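Local atomic coordinates of aldehyde dehydrogenase (Listeria monocytogenes, PDB entry 3K9D), a protein that probably oxidises or reduces aldehyde groups with NAD or NADP as the partner cofactor. Residues Ala224-Ser229 with Lys237-Ser242; Leu375-His378 with Glu383-Arg386. All blocks are in the same frame, centred on the assembly; numbering follows the deposited sequence.

Interaction 1 of 2, residues Ala224-Ser229 with Lys237-Ser242; sequences AFIERS and KHILDS
Phe-225, between Ala-224 and Ile-226 in the chain, turns its ring to the face of the sheet away from Ile-239, which those two touch. CB of Glu-227 rests over one face of the ring, 3.6 Å above the plane and displaced toward the rim; Phe-388 also meets the ring, their planes inclined by about 20°. This alternation illustrates how a beta-alpha-beta unit is built in a parallel alpha/beta sheet: strand 223-226 sends every second side chain to helix 232-243, which leads on to strand 256-260. Of residues 237-242, Ile-239 alone answers. With CG1 beside its backbone N (chi1 -66°) and the rest of the chain extended, Ile-239 sets its CD1 methyl over the gap between the strand's two side chains. CD1 lies 4.0 Å from CB of Ala-224, while Ile-226 approaches at an oblique crossing, its own CD1 3.8 Å from CD1 of Ile-239. No hydrogen bond spans the segments; polar groups pair locally instead. Lys-237 NZ forms a salt bridge with Asp-241 OD2 one helical turn on, and also reaches Glu-451 and Glu-453 of the second subunit. Beyond the strand, Glu-227 turns its carboxylate toward Ser-229, whose OG donates to the syn lone pair of Glu-227 OE1 at 2.6 Å.

Interaction 2 of 2, residues Leu375-His378 with Glu383-Arg386; sequences LIIH and EIIR
Ile-377 has the most surface buried here, and it meets the two consecutive helix residues Ile-384 and Ile-385. Its CG1 branch stands anti to the backbone N (chi1 -171°) and continues fully extended, so that the CD1 methyl is carried straight out from the strand to the helix. There CD1 comes 4.3 Å from CG1 of Ile-385. The CG2 methyl of Ile-377 is almost as near to that same methylene, at 4.4 Å, so both branches of the strand residue bear on one carbon of the helix. This is the first half of a beta-alpha-beta unit, strand 374-378 to helix 382-391 to strand 396-399, near one end of the parallel sheet; Val-399 of the final strand touches both Ile-377 and Ile-385. Ile-384 contributes less. Its CA-CB bond points to the strand, yet what meets Ile-377 CD1 is the short CG2 branch, at 4.4 Å, whereas the longer branch runs on toward Glu-227 of the adjoining loop. The first turn of the helix has its own polar support, since the backbone N of Ile-384 is hydrogen-bonded to Asp-381 OD1.

In the fold
Interactions 1 and 2 show one principle twice: neighbouring parallel strands of the same sheet, each covered by the helix that follows it, but on opposite faces. Their centres are about 11 Å apart. The strands are joined by probable hydrogen bonds, Phe-225 O to His-378 N and Glu-227 N to His-378 O, both 2.8 Å. Side chains also cross between the units: Glu-227 OE2 packs 3.3 Å from Ile-384 CD1, and His-378 touches Ile-239 on the face of helix 232-243. Neither contact involves a ligand, although in aldehyde dehydrogenases the catalytic cysteine typically lies in the loop between the helix of interaction 1 and the next strand.

Interaction 1 of 2, residues Ala224-Ser229 with Lys237-Ser242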
# COMPACT_ATOMS: atom_id res chain seq x y z
N ALA A 224 5.22 22.61 17.02
CA ALA A 224 5.11 23.85 16.23
C ALA A 224 6.29 24.74 16.56
O ALA A 224 6.35 25.32 17.64
CB ALA A 224 3.81 24.58 16.54
N PHE A 225 7.23 24.84 15.62
CA PHE A 225 8.44 25.64 15.81
C PHE A 225 8.18 27.08 15.30
O PHE A 225 8.07 27.33 14.09
CB PHE A 225 9.65 24.96 15.13
CG PHE A 225 10.94 25.76 15.16
CD1 PHE A 225 11.28 26.55 16.25
CD2 PHE A 225 11.83 25.69 14.10
CE1 PHE A 225 12.46 27.29 16.25
CE2 PHE A 225 13.02 26.40 14.09
CZ PHE A 225 13.33 27.21 15.18
N ILE A 226 8.03 28.01 16.23
CA ILE A 226 7.94 29.41 15.85
C ILE A 226 9.39 29.87 15.77
O ILE A 226 10.02 30.14 16.80
CB ILE A 226 7.18 30.27 16.88
CG1 ILE A 226 5.80 29.68 17.18
CG2 ILE A 226 7.08 31.70 16.39
CD1 ILE A 226 5.04 30.44 18.30
N GLU A 227 9.91 29.90 14.55
CA GLU A 227 11.28 30.25 14.30
C GLU A 227 11.38 31.78 14.41
O GLU A 227 10.36 32.46 14.32
CB GLU A 227 11.70 29.69 12.93
CG GLU A 227 13.17 29.84 12.59
CD GLU A 227 13.46 31.11 11.82
OE1 GLU A 227 12.54 31.60 11.12
OE2 GLU A 227 14.60 31.60 11.90
N ARG A 228 12.59 32.31 14.63
CA ARG A 228 12.75 33.73 14.97
C ARG A 228 12.31 34.72 13.89
O ARG A 228 11.95 35.85 14.20
CB ARG A 228 14.17 34.02 15.46
CG ARG A 228 15.26 33.95 14.40
CD ARG A 228 16.62 34.31 15.02
NE ARG A 228 17.10 33.26 15.91
CZ ARG A 228 18.21 33.32 16.65
NH1 ARG A 228 18.97 34.41 16.63
NH2 ARG A 228 18.55 32.31 17.42
N SER A 229 12.32 34.29 12.63
CA SER A 229 11.85 35.16 11.55
C SER A 229 10.31 35.29 11.48
O SER A 229 9.83 36.11 10.71
CB SER A 229 12.39 34.71 10.18
OG SER A 229 11.69 33.59 9.70
N LYS A 237 -1.98 33.02 16.60
CA LYS A 237 -3.39 32.90 16.16
C LYS A 237 -3.63 31.57 15.46
O LYS A 237 -4.63 30.91 15.71
CB LYS A 237 -3.75 34.06 15.22
CG LYS A 237 -5.16 34.05 14.65
CD LYS A 237 -5.26 34.98 13.45
CE LYS A 237 -6.63 34.89 12.80
NZ LYS A 237 -6.84 33.58 12.07
N HIS A 238 -2.70 31.17 14.59
CA HIS A 238 -2.78 29.88 13.91
C HIS A 238 -2.77 28.69 14.88
O HIS A 238 -3.61 27.81 14.79
CB HIS A 238 -1.69 29.74 12.85
CG HIS A 238 -1.94 30.55 11.61
ND1 HIS A 238 -0.96 30.79 10.67
CD2 HIS A 238 -3.07 31.15 11.15
CE1 HIS A 238 -1.47 31.52 9.69
NE2 HIS A 238 -2.74 31.74 9.95
N ILE A 239 -1.84 28.70 15.82
CA ILE A 239 -1.69 27.62 16.80
C ILE A 239 -2.95 27.53 17.67
O ILE A 239 -3.43 26.45 17.97
CB ILE A 239 -0.41 27.82 17.67
CG1 ILE A 239 0.85 27.69 16.80
CG2 ILE A 239 -0.36 26.83 18.85
CD1 ILE A 239 2.15 28.07 17.49
N LEU A 240 -3.47 28.69 18.07
CA LEU A 240 -4.71 28.74 18.84
C LEU A 240 -5.92 28.32 18.01
O LEU A 240 -6.76 27.60 18.52
CB LEU A 240 -4.93 30.12 19.48
CG LEU A 240 -3.84 30.54 20.48
CD1 LEU A 240 -4.18 31.90 21.05
CD2 LEU A 240 -3.70 29.52 21.60
N ASP A 241 -5.98 28.75 16.74
CA ASP A 241 -7.08 28.38 15.82
C ASP A 241 -7.23 26.87 15.70
O ASP A 241 -8.35 26.34 15.69
CB ASP A 241 -6.87 28.96 14.40
CG ASP A 241 -7.27 30.43 14.28
OD1 ASP A 241 -7.91 30.98 15.20
OD2 ASP A 241 -6.92 31.05 13.25
N SER A 242 -6.08 26.20 15.60
CA SER A 242 -6.01 24.75 15.45
C SER A 242 -6.16 23.99 16.77
O SER A 242 -6.95 23.05 16.87
CB SER A 242 -4.70 24.39 14.75
OG SER A 242 -4.18 23.16 15.19

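Interaction 2 of 2, residues Leu375-His378 with Glu383-Arg386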
# COMPACT_ATOMS: atom_id res chain seq x y z
N LEU A 375 4.38 17.96 11.55
CA LEU A 375 5.14 18.97 12.27
C LEU A 375 4.75 20.31 11.64
O LEU A 375 4.46 20.37 10.45
CB LEU A 375 6.66 18.71 12.18
CG LEU A 375 7.62 19.73 12.82
CD1 LEU A 375 8.82 19.08 13.42
CD2 LEU A 375 8.08 20.78 11.81
N ILE A 376 4.72 21.37 12.44
CA ILE A 376 4.32 22.70 11.97
C ILE A 376 5.50 23.65 12.19
O ILE A 376 6.22 23.54 13.17
CB ILE A 376 3.03 23.21 12.70
CG1 ILE A 376 1.89 22.18 12.65
CG2 ILE A 376 2.56 24.56 12.12
CD1 ILE A 376 1.79 21.27 13.88
N ILE A 377 5.77 24.53 11.22
CA ILE A 377 6.80 25.53 11.37
C ILE A 377 6.27 26.90 10.94
O ILE A 377 5.57 27.03 9.93
CB ILE A 377 8.10 25.17 10.57
CG1 ILE A 377 9.24 26.14 10.93
CG2 ILE A 377 7.83 25.13 9.07
CD1 ILE A 377 10.60 25.88 10.25
N HIS A 378 6.60 27.92 11.73
CA HIS A 378 6.30 29.29 11.40
C HIS A 378 7.61 29.98 11.22
O HIS A 378 8.44 30.03 12.13
CB HIS A 378 5.45 29.95 12.50
CG HIS A 378 4.16 29.25 12.76
ND1 HIS A 378 2.97 29.60 12.15
CD2 HIS A 378 3.86 28.20 13.57
CE1 HIS A 378 2.01 28.80 12.56
NE2 HIS A 378 2.53 27.93 13.42
N GLU A 383 15.17 28.95 3.60
CA GLU A 383 16.29 28.03 3.73
C GLU A 383 16.13 27.10 4.92
O GLU A 383 16.37 25.90 4.80
CB GLU A 383 17.62 28.79 3.79
CG GLU A 383 17.82 29.66 2.57
CD GLU A 383 19.28 29.91 2.24
OE1 GLU A 383 20.14 29.77 3.15
OE2 GLU A 383 19.56 30.25 1.07
N ILE A 384 15.67 27.64 6.05
CA ILE A 384 15.48 26.84 7.27
C ILE A 384 14.33 25.86 7.05
O ILE A 384 14.42 24.68 7.42
CB ILE A 384 15.24 27.73 8.55
CG1 ILE A 384 16.51 28.51 8.88
CG2 ILE A 384 14.87 26.88 9.78
CD1 ILE A 384 16.34 29.49 10.00
N ILE A 385 13.26 26.37 6.43
CA ILE A 385 12.09 25.60 6.04
C ILE A 385 12.47 24.40 5.15
O ILE A 385 12.02 23.28 5.40
CB ILE A 385 11.03 26.46 5.31
CG1 ILE A 385 10.33 27.44 6.28
CG2 ILE A 385 9.97 25.57 4.66
CD1 ILE A 385 9.69 28.62 5.59
N ARG A 386 13.30 24.65 4.14
CA ARG A 386 13.84 23.58 3.29
C ARG A 386 14.64 22.51 4.06
O ARG A 386 14.56 21.33 3.74
CB ARG A 386 14.68 24.17 2.15
CG ARG A 386 15.05 23.17 1.06
CD ARG A 386 16.14 23.71 0.16
NE ARG A 386 16.45 22.77 -0.91
CZ ARG A 386 15.75 22.65 -2.04
NH1 ARG A 386 14.68 23.42 -2.27
NH2 ARG A 386 16.13 21.76 -2.95